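Dihydroxyacetone kinase (Citrobacter freundii, PDB 1UN8) catalyses the ATP-dependent phosphorylation of dihydroxyacetone to dihydroxyacetone phosphate, the second step of the oxidative route of glycerol fermentation. Local coordinates at residues Asp89-Leu92 with Thr93-Ala97; Asp15-Asp18 with Gly19-Ala23; Ser401-Arg405 with Gln406-Leu410; Ser279-His282 with Ser283-Trp287; Thr320-Thr324 with Ser325-Thr329. All coordinates share one frame; numbering follows the deposited sequence.

Interaction 1: Asp89-Leu92 with Thr93-Ala97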
loop_
_atom_site.group_PDB
_atom_site.type_symbol
_atom_site.label_atom_id
_atom_site.label_comp_id
_atom_site.label_asym_id
_atom_site.label_seq_id
_atom_site.Cartn_x
_atom_site.Cartn_y
_atom_site.Cartn_z
ATOM N N ASP A 89 -18.497 2.150 26.574
ATOM C CA ASP A 89 -19.828 1.790 26.120
ATOM C C ASP A 89 -19.739 0.914 24.871
ATOM O O ASP A 89 -20.380 -0.143 24.767
ATOM C CB ASP A 89 -20.589 3.065 25.785
ATOM C CG ASP A 89 -22.030 3.014 26.215
ATOM O OD1 ASP A 89 -22.753 2.074 25.793
ATOM O OD2 ASP A 89 -22.435 3.923 26.980
ATOM N N ALA A 90 -18.938 1.367 23.916
ATOM C CA ALA A 90 -18.778 0.639 22.680
ATOM C C ALA A 90 -18.288 -0.782 22.909
ATOM O O ALA A 90 -18.870 -1.734 22.384
ATOM C CB ALA A 90 -17.819 1.388 21.761
ATOM N N VAL A 91 -17.225 -0.934 23.694
ATOM C CA VAL A 91 -16.666 -2.253 23.931
ATOM C C VAL A 91 -17.692 -3.170 24.574
ATOM O O VAL A 91 -17.843 -4.325 24.171
ATOM C CB VAL A 91 -15.396 -2.190 24.823
ATOM C CG1 VAL A 91 -14.846 -3.604 25.059
ATOM C CG2 VAL A 91 -14.334 -1.333 24.156
ATOM N N LEU A 92 -18.405 -2.653 25.566
ATOM C CA LEU A 92 -19.410 -3.456 26.249
ATOM C C LEU A 92 -20.440 -3.948 25.235
ATOM O O LEU A 92 -20.729 -5.148 25.152
ATOM C CB LEU A 92 -20.102 -2.628 27.336
ATOM C CG LEU A 92 -21.115 -3.387 28.201
ATOM C CD1 LEU A 92 -20.471 -4.656 28.753
ATOM C CD2 LEU A 92 -21.607 -2.484 29.333
ATOM N N THR A 93 -20.981 -3.010 24.459
ATOM C CA THR A 93 -21.972 -3.318 23.445
ATOM C C THR A 93 -21.555 -4.494 22.582
ATOM O O THR A 93 -22.380 -5.343 22.240
ATOM C CB THR A 93 -22.215 -2.108 22.551
ATOM O OG1 THR A 93 -22.720 -1.033 23.349
ATOM C CG2 THR A 93 -23.208 -2.437 21.456
ATOM N N ALA A 94 -20.280 -4.553 22.220
ATOM C CA ALA A 94 -19.796 -5.659 21.397
ATOM C C ALA A 94 -19.824 -6.980 22.165
ATOM O O ALA A 94 -20.201 -8.013 21.626
ATOM C CB ALA A 94 -18.381 -5.366 20.919
ATOM N N ILE A 95 -19.409 -6.935 23.424
ATOM C CA ILE A 95 -19.368 -8.124 24.269
ATOM C C ILE A 95 -20.768 -8.735 24.359
ATOM O O ILE A 95 -20.967 -9.913 24.054
ATOM C CB ILE A 95 -18.854 -7.770 25.709
ATOM C CG1 ILE A 95 -17.321 -7.699 25.734
ATOM C CG2 ILE A 95 -19.322 -8.831 26.707
ATOM C CD1 ILE A 95 -16.718 -6.926 24.585
ATOM N N GLN A 96 -21.732 -7.918 24.774
ATOM C CA GLN A 96 -23.117 -8.347 24.912
ATOM C C GLN A 96 -23.716 -8.802 23.587
ATOM O O GLN A 96 -24.597 -9.664 23.557
ATOM C CB GLN A 96 -23.973 -7.202 25.431
ATOM C CG GLN A 96 -23.577 -6.677 26.780
ATOM C CD GLN A 96 -24.778 -6.150 27.528
ATOM O OE1 GLN A 96 -25.606 -6.929 28.014
ATOM N NE2 GLN A 96 -24.897 -4.828 27.611
ATOM N N ALA A 97 -23.244 -8.219 22.496
ATOM C CA ALA A 97 -23.782 -8.539 21.192
ATOM C C ALA A 97 -23.358 -9.865 20.585
ATOM O O ALA A 97 -24.105 -10.451 19.805
ATOM C CB ALA A 97 -23.453 -7.423 20.235
#
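V91 and I95, one helical turn apart on helix 88-98, lie side by side and point the same way, with V91 CG1 3.8 Å from I95 CD1. This is the tightly packed flank of the contact. V91 also rests on F118 and A121 of helix 112-127, while I95 touches A125 of that helix and I54, C104 and L106 of the neighbouring strands, so V91 packs on the neighbouring helix and I95 reaches both helix and sheet. L92 and Q96 form a second, looser i to i+4 pair: L92 CD1 comes within 4.2 Å of Q96 CG, and L92 CG lies 4.1 Å from Q96 NE2. The amide end of Q96 turns to other partners, OE1 to the hydroxyl of Y130 and NE2 to the carbonyl of A344 of the second subunit. The solvent side belongs to D89, whose carboxylate stays 4.0 Å from T93 OG1, measured from OD1. T93 instead uses its hydroxyl on the backbone: with OG1 beside its own N (chi1 -62°), it donates to D89 O at 2.9 Å from above the carbonyl plane. The T93 N-H reaches the same oxygen at 2.9 Å, nearly straight at 172°. D89 O therefore accepts two hydrogen bonds from one residue, which satisfies the T93 hydroxyl within the helix and probably limits its rotation.

Interaction 2: Asp15-Asp18 with Gly19-Ala23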
loop_
_atom_site.group_PDB
_atom_site.type_symbol
_atom_site.label_atom_id
_atom_site.label_comp_id
_atom_site.label_asym_id
_atom_site.label_seq_id
_atom_site.Cartn_x
_atom_site.Cartn_y
_atom_site.Cartn_z
ATOM N N ASP A 15 -17.122 5.865 7.429
ATOM C CA ASP A 15 -16.972 5.675 5.994
ATOM C C ASP A 15 -15.969 4.548 5.671
ATOM O O ASP A 15 -16.161 3.779 4.716
ATOM C CB ASP A 15 -16.553 6.992 5.323
ATOM C CG ASP A 15 -17.637 8.074 5.425
ATOM O OD1 ASP A 15 -18.834 7.719 5.462
ATOM O OD2 ASP A 15 -17.297 9.278 5.450
ATOM N N VAL A 16 -14.906 4.438 6.469
ATOM C CA VAL A 16 -13.905 3.395 6.259
ATOM C C VAL A 16 -14.569 2.033 6.423
ATOM O O VAL A 16 -14.341 1.115 5.645
ATOM C CB VAL A 16 -12.724 3.521 7.281
ATOM C CG1 VAL A 16 -11.886 2.252 7.291
ATOM C CG2 VAL A 16 -11.851 4.701 6.919
ATOM N N ILE A 17 -15.393 1.907 7.453
ATOM C CA ILE A 17 -16.101 0.662 7.734
ATOM C C ILE A 17 -17.004 0.280 6.536
ATOM O O ILE A 17 -16.955 -0.860 6.044
ATOM C CB ILE A 17 -16.954 0.800 9.027
ATOM C CG1 ILE A 17 -16.034 1.083 10.237
ATOM C CG2 ILE A 17 -17.844 -0.455 9.187
ATOM C CD1 ILE A 17 -16.121 0.116 11.366
ATOM N N ASP A 18 -17.811 1.234 6.060
ATOM C CA ASP A 18 -18.690 0.971 4.915
ATOM C C ASP A 18 -17.863 0.455 3.738
ATOM O O ASP A 18 -18.217 -0.541 3.090
ATOM C CB ASP A 18 -19.465 2.236 4.513
ATOM C CG ASP A 18 -20.550 2.600 5.528
ATOM O OD1 ASP A 18 -21.126 1.672 6.135
ATOM O OD2 ASP A 18 -20.842 3.801 5.718
ATOM N N GLY A 19 -16.745 1.117 3.474
ATOM C CA GLY A 19 -15.907 0.673 2.383
ATOM C C GLY A 19 -15.359 -0.725 2.589
ATOM O O GLY A 19 -15.237 -1.491 1.632
ATOM N N ALA A 20 -15.027 -1.074 3.828
ATOM C CA ALA A 20 -14.467 -2.397 4.116
ATOM C C ALA A 20 -15.487 -3.489 3.842
ATOM O O ALA A 20 -15.159 -4.565 3.343
ATOM C CB ALA A 20 -14.020 -2.464 5.568
ATOM N N ILE A 21 -16.730 -3.195 4.199
ATOM C CA ILE A 21 -17.832 -4.106 4.006
ATOM C C ILE A 21 -18.105 -4.254 2.509
ATOM O O ILE A 21 -18.197 -5.365 1.985
ATOM C CB ILE A 21 -19.128 -3.574 4.662
ATOM C CG1 ILE A 21 -18.889 -3.209 6.138
ATOM C CG2 ILE A 21 -20.195 -4.655 4.581
ATOM C CD1 ILE A 21 -19.302 -4.225 7.163
ATOM N N ILE A 22 -18.273 -3.116 1.827
ATOM C CA ILE A 22 -18.553 -3.100 0.389
ATOM C C ILE A 22 -17.587 -3.992 -0.388
ATOM O O ILE A 22 -17.944 -4.562 -1.425
ATOM C CB ILE A 22 -18.431 -1.672 -0.232
ATOM C CG1 ILE A 22 -19.438 -0.696 0.388
ATOM C CG2 ILE A 22 -18.645 -1.761 -1.733
ATOM C CD1 ILE A 22 -20.875 -0.997 0.048
ATOM N N ALA A 23 -16.361 -4.118 0.111
ATOM C CA ALA A 23 -15.349 -4.918 -0.580
ATOM C C ALA A 23 -15.083 -6.275 0.042
ATOM O O ALA A 23 -14.163 -6.978 -0.382
ATOM C CB ALA A 23 -14.048 -4.145 -0.670
#
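I17 and I21 carry the apolar side of this end of the helix, I17 CG2 approaching I21 CG1 to 4.2 Å. The two isoleucines also reach strand 29-32, I17 resting on R31 and I21 on L29. On another side of the helix, I22 has CG1 beside its own N (chi1 -62°), which lays that branch close to the D18 carbonyl, and its side chain packs on I336 of the second subunit. The backbone bonds are the regular i to i+4 set of an alpha helix, here the closing turns of helix 12-22 in the DhaK region: G19 N to D15 O, A20 N to V16 O at 2.9 Å, I21 N to I17 O at 3.0 Å, and I22 N to D18 O at 2.9 Å. The last is almost straight, 174° at the hydrogen, and A23 is the first residue to leave helical geometry. Charged groups point to partners beyond the helix. D15 OD1 forms a salt bridge with R274 of the second subunit, to which D18 OD2 adds a long, weak ion pair; D18 OD1 makes its own salt bridge with R31 NH1 of the same chain. V16 packs on I271 of the second subunit, and its side chain is about 6 Å from that of the substrate-binding residue S59.

Interaction 3: Ser401-Arg405 with Gln406-Leu410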
loop_
_atom_site.group_PDB
_atom_site.type_symbol
_atom_site.label_atom_id
_atom_site.label_comp_id
_atom_site.label_asym_id
_atom_site.label_seq_id
_atom_site.Cartn_x
_atom_site.Cartn_y
_atom_site.Cartn_z
ATOM N N SER A 401 31.379 3.932 -43.980
ATOM C CA SER A 401 32.585 3.218 -43.597
ATOM C C SER A 401 32.481 1.797 -44.143
ATOM O O SER A 401 33.310 1.367 -44.945
ATOM C CB SER A 401 32.712 3.187 -42.073
ATOM O OG SER A 401 33.888 2.502 -41.683
ATOM N N LEU A 402 31.454 1.071 -43.718
ATOM C CA LEU A 402 31.253 -0.291 -44.193
ATOM C C LEU A 402 31.344 -0.330 -45.709
ATOM O O LEU A 402 31.940 -1.237 -46.278
ATOM C CB LEU A 402 29.894 -0.816 -43.743
ATOM C CG LEU A 402 29.827 -1.147 -42.250
ATOM C CD1 LEU A 402 28.394 -1.455 -41.830
ATOM C CD2 LEU A 402 30.749 -2.326 -41.967
ATOM N N LEU A 403 30.753 0.658 -46.370
ATOM C CA LEU A 403 30.812 0.705 -47.824
ATOM C C LEU A 403 32.262 0.827 -48.279
ATOM O O LEU A 403 32.725 0.052 -49.117
ATOM C CB LEU A 403 30.036 1.905 -48.366
ATOM C CG LEU A 403 30.187 2.097 -49.884
ATOM C CD1 LEU A 403 29.401 1.003 -50.603
ATOM C CD2 LEU A 403 29.697 3.482 -50.310
ATOM N N HIS A 404 32.970 1.808 -47.721
ATOM C CA HIS A 404 34.365 2.058 -48.070
ATOM C C HIS A 404 35.316 0.903 -47.740
ATOM O O HIS A 404 36.405 0.809 -48.306
ATOM C CB HIS A 404 34.852 3.340 -47.385
ATOM C CG HIS A 404 34.185 4.584 -47.885
ATOM N ND1 HIS A 404 34.054 5.720 -47.111
ATOM C CD2 HIS A 404 33.578 4.861 -49.065
ATOM C CE1 HIS A 404 33.394 6.641 -47.793
ATOM N NE2 HIS A 404 33.094 6.146 -48.981
ATOM N N ARG A 405 34.909 0.031 -46.825
ATOM C CA ARG A 405 35.722 -1.121 -46.439
ATOM C C ARG A 405 35.246 -2.370 -47.181
ATOM O O ARG A 405 35.519 -3.490 -46.759
ATOM C CB ARG A 405 35.616 -1.368 -44.928
ATOM C CG ARG A 405 36.367 -0.385 -44.046
ATOM C CD ARG A 405 36.269 -0.814 -42.594
ATOM N NE ARG A 405 35.084 -0.272 -41.938
ATOM C CZ ARG A 405 34.408 -0.889 -40.971
ATOM N NH1 ARG A 405 34.794 -2.088 -40.547
ATOM N NH2 ARG A 405 33.354 -0.296 -40.415
ATOM N N GLN A 406 34.539 -2.167 -48.290
ATOM C CA GLN A 406 33.993 -3.267 -49.090
ATOM C C GLN A 406 33.328 -4.322 -48.214
ATOM O O GLN A 406 33.416 -5.515 -48.492
ATOM C CB GLN A 406 35.084 -3.933 -49.931
ATOM C CG GLN A 406 35.698 -3.036 -50.989
ATOM C CD GLN A 406 36.766 -2.122 -50.423
ATOM O OE1 GLN A 406 37.837 -2.581 -50.013
ATOM N NE2 GLN A 406 36.481 -0.819 -50.391
ATOM N N GLN A 407 32.646 -3.872 -47.168
ATOM C CA GLN A 407 31.991 -4.780 -46.228
ATOM C C GLN A 407 30.482 -4.956 -46.399
ATOM O O GLN A 407 29.867 -5.741 -45.676
ATOM C CB GLN A 407 32.278 -4.320 -44.794
ATOM C CG GLN A 407 33.718 -4.512 -44.361
ATOM C CD GLN A 407 34.114 -5.977 -44.354
ATOM O OE1 GLN A 407 33.587 -6.770 -43.566
ATOM N NE2 GLN A 407 35.033 -6.348 -45.244
ATOM N N LEU A 408 29.888 -4.246 -47.351
ATOM C CA LEU A 408 28.442 -4.329 -47.558
ATOM C C LEU A 408 27.986 -5.371 -48.570
ATOM O O LEU A 408 28.618 -5.569 -49.603
ATOM C CB LEU A 408 27.897 -2.964 -47.988
ATOM C CG LEU A 408 28.081 -1.780 -47.043
ATOM C CD1 LEU A 408 27.450 -0.545 -47.667
ATOM C CD2 LEU A 408 27.449 -2.096 -45.699
ATOM N N PRO A 409 26.870 -6.052 -48.280
ATOM C CA PRO A 409 26.314 -7.074 -49.172
ATOM C C PRO A 409 25.540 -6.356 -50.274
ATOM O O PRO A 409 24.367 -6.649 -50.524
ATOM C CB PRO A 409 25.394 -7.859 -48.249
ATOM C CG PRO A 409 24.853 -6.779 -47.355
ATOM C CD PRO A 409 26.097 -5.971 -47.026
ATOM N N LEU A 410 26.212 -5.403 -50.911
ATOM C CA LEU A 410 25.634 -4.579 -51.967
ATOM C C LEU A 410 24.797 -5.296 -53.025
ATOM O O LEU A 410 23.912 -4.692 -53.630
ATOM C CB LEU A 410 26.745 -3.802 -52.678
ATOM C CG LEU A 410 27.579 -2.830 -51.844
ATOM C CD1 LEU A 410 28.767 -2.326 -52.664
ATOM C CD2 LEU A 410 26.702 -1.673 -51.392
#
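Q406, a residue with positive phi (45°), is the C' residue of a Schellman motif that ends helix 388-404. Its two defining bonds are Q407 N to L402 O at 2.9 Å and Q406 N to L403 O at 3.0 Å; the first runs nearly along the C=O direction, whereas the second reaches its oxygen from above the carbonyl plane. After the turn, L408 comes back against the helix and splits its methyls between two leucines. CD2 meets L402 CB at 3.4 Å, the two side chains crossing at about a right angle, while CD1 lies 3.6 Å from L403 CB. L403, with CG anti to its backbone N (chi1 174°), extends CD1 to touch L410 CD2. Helices 356-371 and 413-427 cover this leucine cluster, and the side chain of L408 is about 7 Å from the bound phospholipid. On the exposed side, R405 folds back one turn and grips S401 OG side-on, NE at 3.0 Å and NH2 at 3.1 Å, the oxygen close to the guanidinium plane. Q407 NE2 donates to R405 O at 3.3 Å, with the oxygen in its amide plane. The helix end is thus closed by two backbone bonds, with the Q407 amide on the R405 carbonyl and the R405 guanidinium on the S401 hydroxyl; two N-H groups on that single oxygen probably orient the guanidinium and polarise the hydroxyl.

Interaction 4: Ser279-His282 with Ser283-Trp287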
loop_
_atom_site.group_PDB
_atom_site.type_symbol
_atom_site.label_atom_id
_atom_site.label_comp_id
_atom_site.label_asym_id
_atom_site.label_seq_id
_atom_site.Cartn_x
_atom_site.Cartn_y
_atom_site.Cartn_z
ATOM N N SER A 279 19.373 -12.230 5.207
ATOM C CA SER A 279 19.853 -11.889 6.535
ATOM C C SER A 279 20.199 -13.145 7.323
ATOM O O SER A 279 19.809 -14.249 6.957
ATOM C CB SER A 279 18.800 -11.064 7.289
ATOM O OG SER A 279 17.697 -11.863 7.678
ATOM N N PRO A 280 20.957 -12.988 8.416
ATOM C CA PRO A 280 21.343 -14.125 9.248
ATOM C C PRO A 280 20.117 -14.852 9.789
ATOM O O PRO A 280 20.229 -15.946 10.341
ATOM C CB PRO A 280 22.157 -13.473 10.362
ATOM C CG PRO A 280 22.738 -12.274 9.693
ATOM C CD PRO A 280 21.587 -11.748 8.895
ATOM N N LEU A 281 18.948 -14.242 9.618
ATOM C CA LEU A 281 17.693 -14.811 10.098
ATOM C C LEU A 281 17.159 -15.859 9.129
ATOM O O LEU A 281 16.317 -16.692 9.466
ATOM C CB LEU A 281 16.678 -13.688 10.259
ATOM C CG LEU A 281 15.324 -13.988 10.873
ATOM C CD1 LEU A 281 15.505 -14.581 12.249
ATOM C CD2 LEU A 281 14.534 -12.705 10.959
ATOM N N HIS A 282 17.693 -15.797 7.917
ATOM C CA HIS A 282 17.337 -16.661 6.800
ATOM C C HIS A 282 17.199 -18.170 7.036
ATOM O O HIS A 282 16.159 -18.757 6.720
ATOM C CB HIS A 282 18.337 -16.373 5.668
ATOM C CG HIS A 282 18.604 -17.530 4.757
ATOM N ND1 HIS A 282 17.635 -18.085 3.945
ATOM C CD2 HIS A 282 19.745 -18.217 4.506
ATOM C CE1 HIS A 282 18.170 -19.061 3.232
ATOM N NE2 HIS A 282 19.448 -19.162 3.554
ATOM N N SER A 283 18.238 -18.793 7.584
ATOM C CA SER A 283 18.248 -20.238 7.813
ATOM C C SER A 283 17.216 -20.791 8.788
ATOM O O SER A 283 17.128 -21.999 8.956
ATOM C CB SER A 283 19.636 -20.684 8.272
ATOM O OG SER A 283 19.982 -20.083 9.509
ATOM N N ARG A 284 16.432 -19.931 9.422
ATOM C CA ARG A 284 15.445 -20.407 10.387
ATOM C C ARG A 284 14.024 -20.099 9.964
ATOM O O ARG A 284 13.088 -20.406 10.687
ATOM C CB ARG A 284 15.712 -19.773 11.754
ATOM C CG ARG A 284 17.107 -20.045 12.283
ATOM C CD ARG A 284 17.381 -19.286 13.568
ATOM N NE ARG A 284 16.382 -19.567 14.590
ATOM C CZ ARG A 284 16.315 -18.931 15.751
ATOM N NH1 ARG A 284 17.193 -17.983 16.036
ATOM N NH2 ARG A 284 15.355 -19.227 16.617
ATOM N N ILE A 285 13.870 -19.491 8.795
ATOM C CA ILE A 285 12.556 -19.130 8.277
ATOM C C ILE A 285 11.882 -20.254 7.510
ATOM O O ILE A 285 12.459 -20.795 6.569
ATOM C CB ILE A 285 12.634 -17.935 7.305
ATOM C CG1 ILE A 285 13.526 -16.833 7.882
ATOM C CG2 ILE A 285 11.227 -17.407 7.038
ATOM C CD1 ILE A 285 12.827 -15.655 8.390
ATOM N N ASP A 286 10.650 -20.587 7.884
ATOM C CA ASP A 286 9.916 -21.637 7.178
ATOM C C ASP A 286 8.698 -21.032 6.519
ATOM O O ASP A 286 8.062 -21.659 5.671
ATOM C CB ASP A 286 9.470 -22.769 8.123
ATOM C CG ASP A 286 10.637 -23.608 8.623
ATOM O OD1 ASP A 286 11.604 -23.795 7.849
ATOM O OD2 ASP A 286 10.581 -24.092 9.778
ATOM N N TRP A 287 8.363 -19.812 6.925
ATOM C CA TRP A 287 7.220 -19.130 6.347
ATOM C C TRP A 287 7.352 -17.608 6.323
ATOM O O TRP A 287 7.939 -17.010 7.219
ATOM C CB TRP A 287 5.927 -19.490 7.090
ATOM C CG TRP A 287 5.644 -20.959 7.205
ATOM C CD1 TRP A 287 5.949 -21.775 8.262
ATOM C CD2 TRP A 287 5.015 -21.792 6.225
ATOM N NE1 TRP A 287 5.548 -23.058 7.999
ATOM C CE2 TRP A 287 4.973 -23.100 6.755
ATOM C CE3 TRP A 287 4.483 -21.560 4.950
ATOM C CZ2 TRP A 287 4.422 -24.175 6.052
ATOM C CZ3 TRP A 287 3.937 -22.626 4.251
ATOM C CH2 TRP A 287 3.911 -23.920 4.804
HETATM O O HOH W 1 21.149 -17.881 8.417
#
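I285 folds back over L281 as the chain leaves a tight turn and enters strand 285-292. Its CB lies 3.7 Å from H282 O. From there CG1, placed beside the I285 backbone N (chi1 -46°), lies close to two preceding carbonyl oxygens, 3.2 Å from L281 O and 3.5 Å from H282 O. The tip, CD1, reaches L281 CG at 3.9 Å, and the two side chains cross at about a right angle. L281 meets it with CG anti to its own N and packs onward against V241 and L245 of helix 233-247, so L281 anchors the inner side of a largely surface loop. Two successive backbone bonds draw the chain round: R284 N to L281 O and I285 N to H282 O, both 3.2 Å, with each donor well above the carbonyl plane. On the outer side, water 1 links P280 O to S283 OG, donating to the carbonyl. H282 offers one ring face to S283 CA, while the guanidinium of R284 is held by the carbonyls of G252 and P249. A type I beta turn from S279 to H282, running into a short 3-10 segment, makes the connection from helix 266-277 into strand 285-292, an outermost strand of its sheet within this chain. It is a helix-to-strand link in a beta-alpha-beta crossover, strand 285-292 lying parallel to strand 254-260.

Interaction 5: Thr320-Thr324 with Ser325-Thr329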
loop_
_atom_site.group_PDB
_atom_site.type_symbol
_atom_site.label_atom_id
_atom_site.label_comp_id
_atom_site.label_asym_id
_atom_site.label_seq_id
_atom_site.Cartn_x
_atom_site.Cartn_y
_atom_site.Cartn_z
ATOM N N THR A 320 -3.696 -22.662 9.181
ATOM C CA THR A 320 -5.088 -23.007 8.936
ATOM C C THR A 320 -5.780 -21.922 8.146
ATOM O O THR A 320 -5.573 -20.742 8.401
ATOM C CB THR A 320 -5.852 -23.219 10.244
ATOM O OG1 THR A 320 -5.836 -22.008 11.011
ATOM C CG2 THR A 320 -5.211 -24.328 11.062
ATOM N N GLU A 321 -6.599 -22.312 7.180
ATOM C CA GLU A 321 -7.313 -21.322 6.391
ATOM C C GLU A 321 -8.362 -20.666 7.272
ATOM O O GLU A 321 -8.914 -21.302 8.171
ATOM C CB GLU A 321 -8.012 -21.975 5.196
ATOM C CG GLU A 321 -7.101 -22.776 4.286
ATOM C CD GLU A 321 -7.844 -23.354 3.085
ATOM O OE1 GLU A 321 -8.883 -24.029 3.281
ATOM O OE2 GLU A 321 -7.384 -23.136 1.941
ATOM N N VAL A 322 -8.623 -19.389 7.023
ATOM C CA VAL A 322 -9.647 -18.657 7.766
ATOM C C VAL A 322 -10.473 -17.911 6.726
ATOM O O VAL A 322 -10.179 -18.003 5.535
ATOM C CB VAL A 322 -9.018 -17.657 8.770
ATOM C CG1 VAL A 322 -8.164 -18.412 9.779
ATOM C CG2 VAL A 322 -8.171 -16.621 8.029
ATOM N N GLU A 323 -11.502 -17.192 7.156
ATOM C CA GLU A 323 -12.322 -16.444 6.210
ATOM C C GLU A 323 -12.383 -14.976 6.591
ATOM O O GLU A 323 -13.327 -14.534 7.249
ATOM C CB GLU A 323 -13.739 -16.997 6.165
ATOM C CG GLU A 323 -13.796 -18.488 6.013
ATOM C CD GLU A 323 -15.196 -18.977 5.761
ATOM O OE1 GLU A 323 -16.153 -18.335 6.267
ATOM O OE2 GLU A 323 -15.330 -20.008 5.062
ATOM N N THR A 324 -11.378 -14.220 6.168
ATOM C CA THR A 324 -11.329 -12.795 6.467
ATOM C C THR A 324 -10.971 -11.988 5.225
ATOM O O THR A 324 -10.498 -12.532 4.227
ATOM C CB THR A 324 -10.290 -12.498 7.565
ATOM O OG1 THR A 324 -8.995 -12.934 7.125
ATOM C CG2 THR A 324 -10.658 -13.223 8.859
ATOM N N SER A 325 -11.187 -10.683 5.294
ATOM C CA SER A 325 -10.887 -9.835 4.153
ATOM C C SER A 325 -9.410 -9.711 3.855
ATOM O O SER A 325 -9.028 -9.483 2.707
ATOM C CB SER A 325 -11.435 -8.428 4.370
ATOM O OG SER A 325 -12.841 -8.441 4.550
ATOM N N ASN A 326 -8.553 -9.847 4.876
ATOM C CA ASN A 326 -7.135 -9.590 4.620
ATOM C C ASN A 326 -6.067 -10.554 5.151
ATOM O O ASN A 326 -4.882 -10.263 5.020
ATOM C CB ASN A 326 -6.814 -8.177 5.118
ATOM C CG ASN A 326 -7.636 -7.122 4.429
ATOM O OD1 ASN A 326 -7.275 -6.613 3.376
ATOM N ND2 ASN A 326 -8.755 -6.768 5.046
ATOM N N TRP A 327 -6.435 -11.683 5.747
ATOM C CA TRP A 327 -5.390 -12.583 6.215
ATOM C C TRP A 327 -4.643 -13.074 4.990
ATOM O O TRP A 327 -5.254 -13.525 4.020
ATOM C CB TRP A 327 -5.970 -13.728 7.077
ATOM C CG TRP A 327 -4.925 -14.741 7.383
ATOM C CD1 TRP A 327 -4.712 -15.934 6.750
ATOM C CD2 TRP A 327 -3.888 -14.613 8.359
ATOM N NE1 TRP A 327 -3.601 -16.553 7.268
ATOM C CE2 TRP A 327 -3.074 -15.767 8.257
ATOM C CE3 TRP A 327 -3.561 -13.636 9.310
ATOM C CZ2 TRP A 327 -1.952 -15.970 9.071
ATOM C CZ3 TRP A 327 -2.449 -13.836 10.117
ATOM C CH2 TRP A 327 -1.656 -14.996 9.993
ATOM N N PRO A 328 -3.304 -12.992 5.032
ATOM C CA PRO A 328 -2.469 -13.481 3.935
ATOM C C PRO A 328 -1.977 -14.902 4.186
ATOM O O PRO A 328 -1.486 -15.209 5.269
ATOM C CB PRO A 328 -1.330 -12.488 3.927
ATOM C CG PRO A 328 -1.114 -12.288 5.398
ATOM C CD PRO A 328 -2.513 -12.181 5.970
ATOM N N THR A 329 -2.107 -15.760 3.181
ATOM C CA THR A 329 -1.667 -17.138 3.296
ATOM C C THR A 329 -0.151 -17.201 3.355
ATOM O O THR A 329 0.527 -16.795 2.415
ATOM C CB THR A 329 -2.140 -17.970 2.086
ATOM O OG1 THR A 329 -3.570 -18.049 2.103
ATOM C CG2 THR A 329 -1.541 -19.382 2.125
HETATM O O HOH W 2 -3.067 -19.654 6.839
#
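This is a local loop contact, in which the T324 hydroxyl and W327 close a bend in the chain between helix 314-319 and strand 338-339. T324 OG1 occupies the crowded position between its own backbone N and carbonyl carbon (chi1 59°), which turns it inward to accept a hydrogen bond from W327 N at 3.2 Å, the angle at the hydrogen being 148°. The same oxygen lies 3.1 Å from W327 CB. V322, on the same arm as T324, also meets the tryptophan: its CG2 is 3.8 Å from both CB and CD1 of W327, approaching the indole obliquely, with the two side chains at about a right angle. Farther along the ring, water 2 bridges the arms, accepting from W327 NE1 at 3.2 Å and donating to T320 O at 3.1 Å. The water gives the indole N-H its acceptor and is one of two donors to T320 O, the other being K160 NZ. P328 CD lies over one face of the indole, 3.5 Å above its plane and offset toward the rim. Helix 155-167 adjoins the loop: W327 packs on I156 and L157 and makes a cation-pi contact with K160. E323 and N326 are tied by backbone bonds to K71 and G67 in the connection between strands 52-59 and 76-80.

Overall arrangement
Along the chain the order is interaction 2, 1, 4, 5 and 3, and all are local. Interactions 1, 2, 4 and 5 belong to the DhaK region, which carries the substrate site and the active-site histidine. Interactions 2 and 5 are about 18 Å apart, centre to centre, and interactions 4 and 5 about 23 Å. Interaction 1 flanks the sheet containing strands 52-59 and 104-109; interaction 4 leads into strand 285-292 of the other six-stranded sheet. Interactions 1 and 2 both touch the second subunit of the homodimer. Interaction 3 lies in the ATP-binding helical barrel, its centre about 60 to 88 Å from the others, reflecting the wide separation of the two domains within one chain.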